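Local coordinates for amino acid ABC transporter, binding protein (Thermus thermophilus, PDB 3VV5), which binds the lysine analogue L-thialysine, (S)-2-aminoethyl-L-cysteine, as a periplasmic solute-binding protein and probably delivers it to an ABC transporter for uptake, at residues R234-L239 with G243-I248; K137-K142 with T185-R190; D85-Q90 with D97-S102; E30-S35 with K226-A231. All coordinates share one frame; numbering follows the deposited sequence.

Contact 1 (R234-L239 with G243-I248); sequences RALAEL and GTYARI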
loop_
_atom_site.group_PDB
_atom_site.type_symbol
_atom_site.label_atom_id
_atom_site.label_comp_id
_atom_site.label_asym_id
_atom_site.label_seq_id
_atom_site.Cartn_x
_atom_site.Cartn_y
_atom_site.Cartn_z
ATOM N N ARG A 234 -17.639 -3.754 8.320
ATOM C CA ARG A 234 -18.340 -4.960 8.728
ATOM C C ARG A 234 -17.726 -6.209 8.064
ATOM O O ARG A 234 -17.384 -7.178 8.744
ATOM C CB ARG A 234 -19.839 -4.868 8.431
ATOM C CG ARG A 234 -20.571 -6.217 8.698
ATOM C CD ARG A 234 -22.075 -6.194 8.421
ATOM N NE ARG A 234 -22.393 -6.035 6.992
ATOM C CZ ARG A 234 -22.800 -4.895 6.429
ATOM N NH1 ARG A 234 -23.095 -4.855 5.128
ATOM N NH2 ARG A 234 -22.918 -3.788 7.161
ATOM N N ALA A 235 -17.560 -6.171 6.743
ATOM C CA ALA A 235 -16.967 -7.278 6.009
ATOM C C ALA A 235 -15.531 -7.584 6.462
ATOM O O ALA A 235 -15.175 -8.741 6.588
ATOM C CB ALA A 235 -17.041 -7.040 4.474
ATOM N N LEU A 236 -14.719 -6.555 6.723
ATOM C CA LEU A 236 -13.348 -6.756 7.194
ATOM C C LEU A 236 -13.336 -7.482 8.541
ATOM O O LEU A 236 -12.618 -8.474 8.719
ATOM C CB LEU A 236 -12.579 -5.407 7.301
ATOM C CG LEU A 236 -11.126 -5.497 7.822
ATOM C CD1 LEU A 236 -10.245 -6.312 6.903
ATOM C CD2 LEU A 236 -10.475 -4.093 8.077
ATOM N N ALA A 237 -14.156 -7.006 9.473
ATOM C CA ALA A 237 -14.252 -7.627 10.790
ATOM C C ALA A 237 -14.747 -9.074 10.693
ATOM O O ALA A 237 -14.225 -9.955 11.385
ATOM C CB ALA A 237 -15.144 -6.808 11.723
ATOM N N GLU A 238 -15.697 -9.319 9.799
ATOM C CA GLU A 238 -16.186 -10.690 9.530
ATOM C C GLU A 238 -15.101 -11.606 8.946
ATOM O O GLU A 238 -15.011 -12.789 9.319
ATOM C CB GLU A 238 -17.442 -10.664 8.646
ATOM C CG GLU A 238 -18.699 -10.154 9.419
ATOM C CD GLU A 238 -19.930 -9.868 8.553
ATOM O OE1 GLU A 238 -19.807 -9.817 7.317
ATOM O OE2 GLU A 238 -21.041 -9.682 9.119
ATOM N N LEU A 239 -14.269 -11.069 8.050
ATOM C CA LEU A 239 -13.162 -11.851 7.463
ATOM C C LEU A 239 -12.091 -12.209 8.485
ATOM O O LEU A 239 -11.481 -13.283 8.416
ATOM C CB LEU A 239 -12.495 -11.109 6.292
ATOM C CG LEU A 239 -13.322 -10.691 5.077
ATOM C CD1 LEU A 239 -12.437 -10.361 3.882
ATOM C CD2 LEU A 239 -14.310 -11.722 4.701
ATOM N N GLY A 243 -11.784 -16.683 9.587
ATOM C CA GLY A 243 -10.605 -17.394 9.109
ATOM C C GLY A 243 -10.097 -16.963 7.744
ATOM O O GLY A 243 -8.980 -17.308 7.372
ATOM N N THR A 244 -10.918 -16.233 6.990
ATOM C CA THR A 244 -10.542 -15.792 5.651
ATOM C C THR A 244 -9.319 -14.881 5.689
ATOM O O THR A 244 -8.387 -15.037 4.895
ATOM C CB THR A 244 -11.704 -15.060 4.935
ATOM O OG1 THR A 244 -12.680 -16.026 4.505
ATOM C CG2 THR A 244 -11.196 -14.295 3.717
ATOM N N TYR A 245 -9.330 -13.924 6.602
ATOM C CA TYR A 245 -8.196 -12.990 6.677
ATOM C C TYR A 245 -6.875 -13.736 6.944
ATOM O O TYR A 245 -5.864 -13.492 6.276
ATOM C CB TYR A 245 -8.443 -11.932 7.740
ATOM C CG TYR A 245 -7.321 -10.926 7.778
ATOM C CD1 TYR A 245 -6.115 -11.246 8.395
ATOM C CD2 TYR A 245 -7.456 -9.663 7.178
ATOM C CE1 TYR A 245 -5.061 -10.365 8.426
ATOM C CE2 TYR A 245 -6.379 -8.744 7.214
ATOM C CZ TYR A 245 -5.191 -9.119 7.842
ATOM O OH TYR A 245 -4.094 -8.277 7.906
ATOM N N ALA A 246 -6.902 -14.639 7.928
ATOM C CA ALA A 246 -5.769 -15.484 8.253
ATOM C C ALA A 246 -5.264 -16.266 7.046
ATOM O O ALA A 246 -4.062 -16.282 6.807
ATOM C CB ALA A 246 -6.114 -16.443 9.419
ATOM N N ARG A 247 -6.167 -16.921 6.302
ATOM C CA ARG A 247 -5.778 -17.713 5.122
ATOM C C ARG A 247 -5.074 -16.855 4.057
ATOM O O ARG A 247 -4.112 -17.287 3.399
ATOM C CB ARG A 247 -7.002 -18.403 4.469
ATOM C CG ARG A 247 -6.604 -19.073 3.133
ATOM C CD ARG A 247 -7.695 -19.337 2.122
ATOM N NE ARG A 247 -8.574 -18.234 1.775
ATOM C CZ ARG A 247 -8.567 -17.578 0.612
ATOM N NH1 ARG A 247 -7.673 -17.870 -0.343
ATOM N NH2 ARG A 247 -9.452 -16.604 0.419
ATOM N N ILE A 248 -5.591 -15.649 3.851
ATOM C CA ILE A 248 -5.037 -14.783 2.809
ATOM C C ILE A 248 -3.700 -14.204 3.261
ATOM O O ILE A 248 -2.769 -14.107 2.465
ATOM C CB ILE A 248 -6.035 -13.674 2.398
ATOM C CG1 ILE A 248 -7.240 -14.291 1.674
ATOM C CG2 ILE A 248 -5.343 -12.591 1.551
ATOM C CD1 ILE A 248 -8.409 -13.277 1.373
HETATM O O HOH W 1 -9.215 -14.684 9.848
#

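Contact 2 (K137-K142 with T185-R190); sequences KDLQGK and TWITDR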
loop_
_atom_site.group_PDB
_atom_site.type_symbol
_atom_site.label_atom_id
_atom_site.label_comp_id
_atom_site.label_asym_id
_atom_site.label_seq_id
_atom_site.Cartn_x
_atom_site.Cartn_y
_atom_site.Cartn_z
ATOM N N LYS A 137 20.341 8.543 10.720
ATOM C CA LYS A 137 21.562 9.345 10.920
ATOM C C LYS A 137 22.526 9.130 9.744
ATOM O O LYS A 137 23.168 10.076 9.272
ATOM C CB LYS A 137 22.234 8.972 12.262
ATOM C CG LYS A 137 23.404 9.872 12.685
ATOM C CD LYS A 137 24.327 9.140 13.682
ATOM C CE LYS A 137 25.535 9.985 14.100
ATOM N NZ LYS A 137 26.413 10.408 12.956
ATOM N N ASP A 138 22.600 7.888 9.269
ATOM C CA ASP A 138 23.496 7.498 8.163
ATOM C C ASP A 138 23.169 8.201 6.836
ATOM O O ASP A 138 23.981 8.183 5.899
ATOM C CB ASP A 138 23.402 5.984 7.903
ATOM C CG ASP A 138 24.195 5.142 8.875
ATOM O OD1 ASP A 138 24.939 5.690 9.723
ATOM O OD2 ASP A 138 24.065 3.893 8.777
ATOM N N LEU A 139 21.968 8.772 6.743
ATOM C CA LEU A 139 21.480 9.363 5.488
ATOM C C LEU A 139 21.966 10.790 5.232
ATOM O O LEU A 139 21.749 11.347 4.153
ATOM C CB LEU A 139 19.951 9.283 5.398
ATOM C CG LEU A 139 19.328 7.875 5.344
ATOM C CD1 LEU A 139 17.821 7.936 5.221
ATOM C CD2 LEU A 139 19.896 7.035 4.243
ATOM N N GLN A 140 22.632 11.374 6.220
ATOM C CA GLN A 140 23.281 12.680 6.041
ATOM C C GLN A 140 24.257 12.675 4.855
ATOM O O GLN A 140 25.183 11.877 4.813
ATOM C CB GLN A 140 23.980 13.101 7.345
ATOM C CG GLN A 140 22.976 13.330 8.467
ATOM C CD GLN A 140 23.597 13.711 9.797
ATOM O OE1 GLN A 140 24.352 14.682 9.896
ATOM N NE2 GLN A 140 23.251 12.962 10.843
ATOM N N GLY A 141 24.019 13.547 3.875
ATOM C CA GLY A 141 24.896 13.638 2.690
ATOM C C GLY A 141 24.589 12.586 1.635
ATOM O O GLY A 141 25.336 12.424 0.658
ATOM N N LYS A 142 23.470 11.885 1.813
ATOM C CA LYS A 142 23.137 10.758 0.935
ATOM C C LYS A 142 21.975 11.087 0.011
ATOM O O LYS A 142 21.208 12.030 0.251
ATOM C CB LYS A 142 22.867 9.485 1.756
ATOM C CG LYS A 142 24.017 9.110 2.689
ATOM C CD LYS A 142 25.214 8.588 1.912
ATOM C CE LYS A 142 26.427 8.415 2.803
ATOM N NZ LYS A 142 27.476 7.654 2.038
ATOM N N THR A 185 20.004 4.902 -1.091
ATOM C CA THR A 185 19.031 4.326 -0.162
ATOM C C THR A 185 17.628 4.413 -0.751
ATOM O O THR A 185 17.280 5.398 -1.373
ATOM C CB THR A 185 19.113 5.044 1.205
ATOM O OG1 THR A 185 20.311 4.622 1.884
ATOM C CG2 THR A 185 17.889 4.709 2.102
ATOM N N TRP A 186 16.835 3.355 -0.550
ATOM C CA TRP A 186 15.434 3.305 -0.949
ATOM C C TRP A 186 14.612 3.169 0.326
ATOM O O TRP A 186 14.921 2.313 1.162
ATOM C CB TRP A 186 15.266 2.067 -1.850
ATOM C CG TRP A 186 13.876 1.662 -2.250
ATOM C CD1 TRP A 186 12.812 2.473 -2.564
ATOM C CD2 TRP A 186 13.426 0.313 -2.437
ATOM N NE1 TRP A 186 11.724 1.688 -2.951
ATOM C CE2 TRP A 186 12.080 0.367 -2.868
ATOM C CE3 TRP A 186 14.044 -0.940 -2.282
ATOM C CZ2 TRP A 186 11.332 -0.793 -3.137
ATOM C CZ3 TRP A 186 13.298 -2.090 -2.537
ATOM C CH2 TRP A 186 11.959 -2.007 -2.968
ATOM N N ILE A 187 13.622 4.045 0.529
ATOM C CA ILE A 187 12.769 3.926 1.699
ATOM C C ILE A 187 11.443 3.387 1.225
ATOM O O ILE A 187 10.795 3.984 0.360
ATOM C CB ILE A 187 12.584 5.246 2.490
ATOM C CG1 ILE A 187 13.928 5.724 3.076
ATOM C CG2 ILE A 187 11.591 5.029 3.645
ATOM C CD1 ILE A 187 13.803 6.986 3.933
ATOM N N THR A 188 11.045 2.241 1.778
ATOM C CA THR A 188 9.845 1.575 1.302
ATOM C C THR A 188 9.246 0.745 2.415
ATOM O O THR A 188 9.734 0.761 3.538
ATOM C CB THR A 188 10.174 0.678 0.056
ATOM O OG1 THR A 188 8.969 0.222 -0.572
ATOM C CG2 THR A 188 11.031 -0.507 0.452
ATOM N N ASP A 189 8.215 -0.023 2.070
ATOM C CA ASP A 189 7.527 -0.904 3.005
ATOM C C ASP A 189 8.363 -2.129 3.348
ATOM O O ASP A 189 8.969 -2.736 2.459
ATOM C CB ASP A 189 6.201 -1.324 2.381
ATOM C CG ASP A 189 5.434 -2.278 3.241
ATOM O OD1 ASP A 189 4.561 -1.819 4.035
ATOM O OD2 ASP A 189 5.700 -3.490 3.108
ATOM N N ARG A 190 8.331 -2.540 4.626
ATOM C CA ARG A 190 9.168 -3.646 5.097
ATOM C C ARG A 190 8.873 -4.980 4.409
ATOM O O ARG A 190 9.787 -5.745 4.109
ATOM C CB ARG A 190 9.065 -3.793 6.630
ATOM C CG ARG A 190 7.640 -4.063 7.151
ATOM C CD ARG A 190 7.584 -4.166 8.681
ATOM N NE ARG A 190 8.312 -5.347 9.152
ATOM C CZ ARG A 190 8.784 -5.504 10.388
ATOM N NH1 ARG A 190 8.614 -4.552 11.305
ATOM N NH2 ARG A 190 9.433 -6.616 10.706
#

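Contact 3 (D85-Q90 with D97-S102); sequences DTLLIQ and DFVIAS. With SLZ (L-thialysine), chain C.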
loop_
_atom_site.group_PDB
_atom_site.type_symbol
_atom_site.label_atom_id
_atom_site.label_comp_id
_atom_site.label_asym_id
_atom_site.label_seq_id
_atom_site.Cartn_x
_atom_site.Cartn_y
_atom_site.Cartn_z
ATOM N N ASP A 85 -0.543 8.251 -6.778
ATOM C CA ASP A 85 -0.769 9.630 -6.285
ATOM C C ASP A 85 -2.109 10.238 -6.715
ATOM O O ASP A 85 -2.511 11.306 -6.236
ATOM C CB ASP A 85 0.400 10.564 -6.648
ATOM C CG ASP A 85 0.599 10.744 -8.177
ATOM O OD1 ASP A 85 0.063 9.961 -8.973
ATOM O OD2 ASP A 85 1.342 11.665 -8.576
ATOM N N THR A 86 -2.807 9.537 -7.601
ATOM C CA THR A 86 -4.100 10.003 -8.091
ATOM C C THR A 86 -5.282 9.376 -7.362
ATOM O O THR A 86 -6.426 9.820 -7.549
ATOM C CB THR A 86 -4.316 9.679 -9.590
ATOM O OG1 THR A 86 -4.641 8.283 -9.755
ATOM C CG2 THR A 86 -3.094 10.051 -10.434
ATOM N N LEU A 87 -5.029 8.348 -6.552
ATOM C CA LEU A 87 -6.110 7.467 -6.072
ATOM C C LEU A 87 -7.093 8.129 -5.107
ATOM O O LEU A 87 -8.283 7.997 -5.293
ATOM C CB LEU A 87 -5.565 6.156 -5.459
ATOM C CG LEU A 87 -4.986 5.102 -6.409
ATOM C CD1 LEU A 87 -4.305 4.021 -5.589
ATOM C CD2 LEU A 87 -6.066 4.496 -7.337
ATOM N N LEU A 88 -6.605 8.834 -4.087
ATOM C CA LEU A 88 -7.522 9.447 -3.121
ATOM C C LEU A 88 -8.355 10.561 -3.764
ATOM O O LEU A 88 -9.554 10.683 -3.502
ATOM C CB LEU A 88 -6.791 9.940 -1.872
ATOM C CG LEU A 88 -6.049 8.849 -1.076
ATOM C CD1 LEU A 88 -5.451 9.446 0.193
ATOM C CD2 LEU A 88 -6.961 7.636 -0.778
ATOM N N ILE A 89 -7.722 11.340 -4.636
ATOM C CA ILE A 89 -8.432 12.388 -5.374
ATOM C C ILE A 89 -9.532 11.800 -6.248
ATOM O O ILE A 89 -10.681 12.242 -6.186
ATOM C CB ILE A 89 -7.450 13.292 -6.161
ATOM C CG1 ILE A 89 -6.592 14.048 -5.138
ATOM C CG2 ILE A 89 -8.210 14.280 -7.061
ATOM C CD1 ILE A 89 -5.402 14.791 -5.710
ATOM N N GLN A 90 -9.207 10.778 -7.032
ATOM C CA GLN A 90 -10.211 10.180 -7.899
ATOM C C GLN A 90 -11.342 9.485 -7.123
ATOM O O GLN A 90 -12.461 9.427 -7.609
ATOM C CB GLN A 90 -9.599 9.221 -8.920
ATOM C CG GLN A 90 -8.762 9.944 -9.995
ATOM C CD GLN A 90 -8.948 9.362 -11.403
ATOM O OE1 GLN A 90 -8.868 10.079 -12.396
ATOM N NE2 GLN A 90 -9.204 8.083 -11.485
ATOM N N ASP A 97 -15.644 3.271 -5.902
ATOM C CA ASP A 97 -16.401 3.299 -4.644
ATOM C C ASP A 97 -15.495 3.227 -3.422
ATOM O O ASP A 97 -15.745 3.885 -2.398
ATOM C CB ASP A 97 -17.420 2.157 -4.616
ATOM C CG ASP A 97 -18.372 2.226 -5.765
ATOM O OD1 ASP A 97 -18.983 3.305 -5.949
ATOM O OD2 ASP A 97 -18.500 1.224 -6.498
ATOM N N PHE A 98 -14.434 2.431 -3.530
ATOM C CA PHE A 98 -13.387 2.433 -2.520
ATOM C C PHE A 98 -12.022 2.139 -3.116
ATOM O O PHE A 98 -11.904 1.666 -4.254
ATOM C CB PHE A 98 -13.698 1.534 -1.302
ATOM C CG PHE A 98 -13.447 0.038 -1.497
ATOM C CD1 PHE A 98 -12.277 -0.560 -0.999
ATOM C CD2 PHE A 98 -14.426 -0.783 -2.076
ATOM C CE1 PHE A 98 -12.055 -1.956 -1.138
ATOM C CE2 PHE A 98 -14.242 -2.199 -2.199
ATOM C CZ PHE A 98 -13.054 -2.780 -1.737
ATOM N N VAL A 99 -11.010 2.419 -2.315
ATOM C CA VAL A 99 -9.634 2.211 -2.721
ATOM C C VAL A 99 -8.966 1.272 -1.708
ATOM O O VAL A 99 -9.125 1.440 -0.489
ATOM C CB VAL A 99 -8.874 3.565 -2.789
ATOM C CG1 VAL A 99 -7.348 3.364 -2.948
ATOM C CG2 VAL A 99 -9.404 4.424 -3.930
ATOM N N ILE A 100 -8.221 0.294 -2.223
ATOM C CA ILE A 100 -7.327 -0.533 -1.398
ATOM C C ILE A 100 -6.003 -0.618 -2.106
ATOM O O ILE A 100 -5.866 -1.320 -3.113
ATOM C CB ILE A 100 -7.949 -1.934 -1.051
ATOM C CG1 ILE A 100 -7.071 -2.711 -0.047
ATOM C CG2 ILE A 100 -8.311 -2.749 -2.325
ATOM C CD1 ILE A 100 -7.802 -3.962 0.491
ATOM N N ALA A 101 -5.035 0.145 -1.595
ATOM C CA ALA A 101 -3.786 0.370 -2.294
ATOM C C ALA A 101 -2.654 0.723 -1.309
ATOM O O ALA A 101 -1.766 1.530 -1.614
ATOM C CB ALA A 101 -3.980 1.469 -3.327
ATOM N N SER A 102 -2.703 0.104 -0.136
ATOM C CA SER A 102 -1.659 0.205 0.885
ATOM C C SER A 102 -1.492 1.609 1.485
ATOM O O SER A 102 -0.379 1.981 1.853
ATOM C CB SER A 102 -0.322 -0.323 0.332
ATOM O OG SER A 102 -0.377 -1.729 0.120
HETATM N N SLZ C . 2.416 2.772 2.488
HETATM C CA SLZ C . 2.534 3.713 1.351
HETATM C CB SLZ C . 1.697 3.217 0.140
HETATM S SG SLZ C . 2.538 2.511 -1.322
HETATM C CD SLZ C . 1.015 2.129 -2.258
HETATM C CE SLZ C . 1.172 1.633 -3.699
HETATM N NZ SLZ C . 0.007 0.797 -4.030
HETATM C C SLZ C . 1.879 5.004 1.835
HETATM O O SLZ C . 2.233 6.070 1.307
HETATM O OXT SLZ C . 1.020 4.896 2.739
#

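Contact 4 (E30-S35 with K226-A231); sequences EEIKRS and KSLLDA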
loop_
_atom_site.group_PDB
_atom_site.type_symbol
_atom_site.label_atom_id
_atom_site.label_comp_id
_atom_site.label_asym_id
_atom_site.label_seq_id
_atom_site.Cartn_x
_atom_site.Cartn_y
_atom_site.Cartn_z
ATOM N N GLU A 30 -26.230 0.732 -0.339
ATOM C CA GLU A 30 -27.516 0.323 -0.897
ATOM C C GLU A 30 -27.553 0.498 -2.445
ATOM O O GLU A 30 -27.981 -0.404 -3.189
ATOM C CB GLU A 30 -28.674 1.049 -0.162
ATOM C CG GLU A 30 -28.395 2.528 0.337
ATOM C CD GLU A 30 -28.164 2.667 1.871
ATOM O OE1 GLU A 30 -28.970 2.135 2.665
ATOM O OE2 GLU A 30 -27.198 3.332 2.291
ATOM N N GLU A 31 -27.043 1.625 -2.918
ATOM C CA GLU A 31 -26.899 1.891 -4.355
ATOM C C GLU A 31 -25.934 0.938 -5.070
ATOM O O GLU A 31 -26.244 0.445 -6.146
ATOM C CB GLU A 31 -26.476 3.329 -4.586
ATOM C CG GLU A 31 -27.605 4.320 -4.346
ATOM C CD GLU A 31 -27.146 5.576 -3.637
ATOM O OE1 GLU A 31 -26.099 6.141 -4.037
ATOM O OE2 GLU A 31 -27.838 5.989 -2.673
ATOM N N ILE A 32 -24.777 0.685 -4.464
ATOM C CA ILE A 32 -23.817 -0.287 -4.991
ATOM C C ILE A 32 -24.471 -1.669 -5.037
ATOM O O ILE A 32 -24.432 -2.336 -6.053
ATOM C CB ILE A 32 -22.500 -0.268 -4.166
ATOM C CG1 ILE A 32 -21.781 1.075 -4.380
ATOM C CG2 ILE A 32 -21.591 -1.432 -4.558
ATOM C CD1 ILE A 32 -20.909 1.569 -3.227
ATOM N N LYS A 33 -25.115 -2.056 -3.944
ATOM C CA LYS A 33 -25.844 -3.321 -3.839
ATOM C C LYS A 33 -26.747 -3.637 -5.047
ATOM O O LYS A 33 -26.640 -4.690 -5.683
ATOM C CB LYS A 33 -26.708 -3.279 -2.583
ATOM C CG LYS A 33 -26.677 -4.492 -1.675
ATOM C CD LYS A 33 -26.851 -5.826 -2.390
ATOM C CE LYS A 33 -25.504 -6.523 -2.514
ATOM N NZ LYS A 33 -25.619 -7.995 -2.359
ATOM N N ARG A 34 -27.647 -2.720 -5.347
ATOM C CA ARG A 34 -28.617 -2.939 -6.410
ATOM C C ARG A 34 -27.957 -3.030 -7.794
ATOM O O ARG A 34 -28.467 -3.715 -8.682
ATOM C CB ARG A 34 -29.683 -1.854 -6.379
ATOM C CG ARG A 34 -29.153 -0.442 -6.441
ATOM C CD ARG A 34 -29.066 0.094 -7.869
ATOM N NE ARG A 34 -28.317 1.352 -7.950
ATOM C CZ ARG A 34 -28.718 2.502 -7.408
ATOM N NH1 ARG A 34 -29.853 2.564 -6.708
ATOM N NH2 ARG A 34 -27.976 3.593 -7.551
ATOM N N SER A 35 -26.823 -2.359 -7.967
ATOM C CA SER A 35 -26.112 -2.429 -9.243
ATOM C C SER A 35 -25.417 -3.771 -9.379
ATOM O O SER A 35 -25.183 -4.234 -10.490
ATOM C CB SER A 35 -25.137 -1.266 -9.425
ATOM O OG SER A 35 -23.941 -1.480 -8.690
ATOM N N LYS A 226 -20.388 7.341 4.694
ATOM C CA LYS A 226 -20.486 6.522 5.913
ATOM C C LYS A 226 -21.238 5.213 5.656
ATOM O O LYS A 226 -20.999 4.218 6.329
ATOM C CB LYS A 226 -21.116 7.331 7.066
ATOM C CG LYS A 226 -20.235 8.493 7.594
ATOM C CD LYS A 226 -18.967 7.951 8.312
ATOM C CE LYS A 226 -18.134 9.019 9.059
ATOM N NZ LYS A 226 -17.753 10.205 8.220
ATOM N N SER A 227 -22.140 5.217 4.674
ATOM C CA SER A 227 -22.860 4.014 4.254
ATOM C C SER A 227 -21.891 2.909 3.802
ATOM O O SER A 227 -21.889 1.796 4.361
ATOM C CB SER A 227 -23.839 4.361 3.118
ATOM O OG SER A 227 -24.516 3.195 2.714
ATOM N N LEU A 228 -21.051 3.224 2.816
ATOM C CA LEU A 228 -20.052 2.253 2.357
ATOM C C LEU A 228 -19.021 1.945 3.430
ATOM O O LEU A 228 -18.649 0.780 3.605
ATOM C CB LEU A 228 -19.371 2.689 1.046
ATOM C CG LEU A 228 -18.400 1.698 0.377
ATOM C CD1 LEU A 228 -18.980 0.290 0.247
ATOM C CD2 LEU A 228 -17.982 2.181 -1.001
ATOM N N LEU A 229 -18.561 2.979 4.149
ATOM C CA LEU A 229 -17.622 2.799 5.265
ATOM C C LEU A 229 -18.074 1.702 6.261
ATOM O O LEU A 229 -17.286 0.786 6.605
ATOM C CB LEU A 229 -17.368 4.134 6.004
ATOM C CG LEU A 229 -16.245 4.158 7.060
ATOM C CD1 LEU A 229 -14.860 3.925 6.423
ATOM C CD2 LEU A 229 -16.252 5.453 7.823
ATOM N N ASP A 230 -19.327 1.795 6.713
ATOM C CA ASP A 230 -19.874 0.777 7.616
ATOM C C ASP A 230 -19.816 -0.617 6.973
ATOM O O ASP A 230 -19.353 -1.572 7.608
ATOM C CB ASP A 230 -21.307 1.115 8.074
ATOM C CG ASP A 230 -21.859 0.110 9.110
ATOM O OD1 ASP A 230 -21.083 -0.407 9.955
ATOM O OD2 ASP A 230 -23.085 -0.175 9.071
ATOM N N ALA A 231 -20.261 -0.736 5.722
ATOM C CA ALA A 231 -20.254 -2.048 5.040
ATOM C C ALA A 231 -18.853 -2.633 4.894
ATOM O O ALA A 231 -18.653 -3.829 5.108
ATOM C CB ALA A 231 -20.938 -1.973 3.675
#

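Contact 1 (R234-L239 with G243-I248)
L239, in the last turn of helix 226-242, meets T244 and Y245, in the first turn of helix 244-253, at the corner where the first helix gives way to the second. The axes of the 234-239 and 244-248 segments diverge by 73° and come within 9.5 Å. One direct backbone bond spans the bend: Y245 N donates to L239 O over 2.9 Å, nearly straight at the hydrogen (168°), arriving above the carbonyl plane. The same oxygen receives a water, 3.0 Å from L239 O, that in turn accepts from A246 N, so two donors grip this carbonyl at the helix end. The break between the helices falls at G243, which leaves the first helix with positive phi and serves as N-cap of the second; a β-carbon here would press on the preceding carbonyl oxygen. D242 adds a side-chain bond to T244 N. Among side chains, L239 CD1 lies 4.1 Å from T244 CG2, the two side chains crossing obliquely, while helix 61-72 packs on L239 through L65, A68 and I69. Y245 turns CG anti to its own backbone N (chi1 -177°), so its ring runs off beyond CB, which itself sits 3.4 Å from L239 O. L236 CD1 reaches the ring obliquely, 4.4 Å from Y245 CD2, and the phenol oxygen is hydrogen-bonded to H119 O.

Contact 2 (K137-K142 with T185-R190)
L139 and T185 cross at about a right angle, one leucine methyl set against the branch point of the threonine. L139 CD2 lies 3.4 Å from T185 OG1, and the same methyl is 3.7 Å from both T185 CB and T185 CG2, so it touches the hydroxyl side and the methyl side together. T185 keeps CG2 anti to its backbone N and OG1 beside it (chi1 -74°), which spreads both branches under the leucine. The hydroxyl has its polar partner in S128 OG, and L139 meets it as an apolar neighbour. The other leucine branch is directed along the strand: L139 CD1 comes to 4.3 Å from I187 CD1. Both partners follow from strand alternation, since T185 and I187 face the loop while W186, between them, packs on helix 171-180 across the sheet. L139 closes a short 3-10 segment and opens a type II β turn, in which K142 N bonds to L139 O at 3.0 Å and G141 supplies the positive phi; the chain then enters strand 143-147, the parallel neighbour of strand 185-189. V144 of that strand, I126 of the antiparallel strand 120-129 and P133 of the loop touch both L139 and T185.

Contact 3 (D85-Q90 with D97-S102)
A101, touched from behind by L87, belongs to the L-thialysine pocket, where the chain turns a corner at A101. The turn presents two successive carbonyls to the ligand: A101 O accepts from the ligand's side-chain amine NZ at 3.1 Å, and S102 O from its α-amino N at 3.0 Å. These oxygens would probably favour charged ammonium groups at both ends. S102 CB adds an apolar touch, 3.8 Å from ligand CD, while its OG is hydrogen-bonded to E62 OE1 and Y120 OH, second-shell partners that are likely to steady the corner. G104 N, R109, E215, T151 N and Y152 bind the ligand as well.

On the side of helix 87-92, L87 lies against V99 and A101, both of which point their CB toward the helix. With CG beside the backbone N (chi1 -73°), the leucine branch carries CD1 to 3.4 Å from A101 CB, tighter than usual for two carbons. The A101 methyl has the leucine as one neighbour and ligand NZ, 4.1 Å from A101 CB, as another. L87 CD1 also lies 4.1 Å from V99 CG1, and V99 CG2 comes within 4.0 Å of L87 O.

V99 faces the helix, whereas F98 and I100 pack on I40 of strand 37-42 and M219 of strand 206-222. Strand 98-100 runs between these two, parallel to the first and antiparallel to the second, and L87 and L88 continue the helix cover onto H103 of strand 102-104.

Contact 4 (E30-S35 with K226-A231)
I32 lays its CD1 methyl against the forked end of L228, 3.7 Å from L228 CD2 and 4.2 Å from L228 CD1, the two side chains crossing at about a right angle. L228 carries CG anti to its backbone N (chi1 -174°), an extended start that brings its methyls to the isoleucine. Two residues nearer the start of helix 29-35 the contact becomes polar. E30, its chain bent at chi2, swings its carboxylate across to S227, whose OG donates to E30 OE2 at 2.7 Å, reaching that oxygen from above the carboxylate plane (37° out of it). S227 OG is also hydrogen-bonded to F29 N, so one hydroxyl of helix 226-242 serves both a side chain and a backbone N-H in the first turn of the other helix. Were S227 replaced by an alanine, the E30 carboxylate would probably lose this partner and be able to swing toward solvent, and the F29 N-H would lose its acceptor. Deeper in, I32 and L228 both rest on I38 of strand 37-42 and on D97, just before strand 98-100, so the N-terminal helix and helix 226-242 meet over that strand and the D97 lead-in to the next.

How the contacts relate
Contacts 1, 3 and 4 lie in one lobe of the two-lobed solute-binding fold and contact 2 in the other, with L-thialysine between the lobes. Only contact 3 holds pocket residues; the side chain of I187 in contact 2 is about 9 Å from the ligand and that of Y245 in contact 1 about 14 Å. Contacts 3 and 4 touch directly: D97 O lies 3.1 Å from L228 CD2, and D97 CG lies 3.6 Å from I32 CD1. Contacts 4 and 1 use successive parts of helix 226-242, their centres about 19 Å apart. Contact 2, centred about 26 Å from contact 3, reaches the same sheet across the chain's centre.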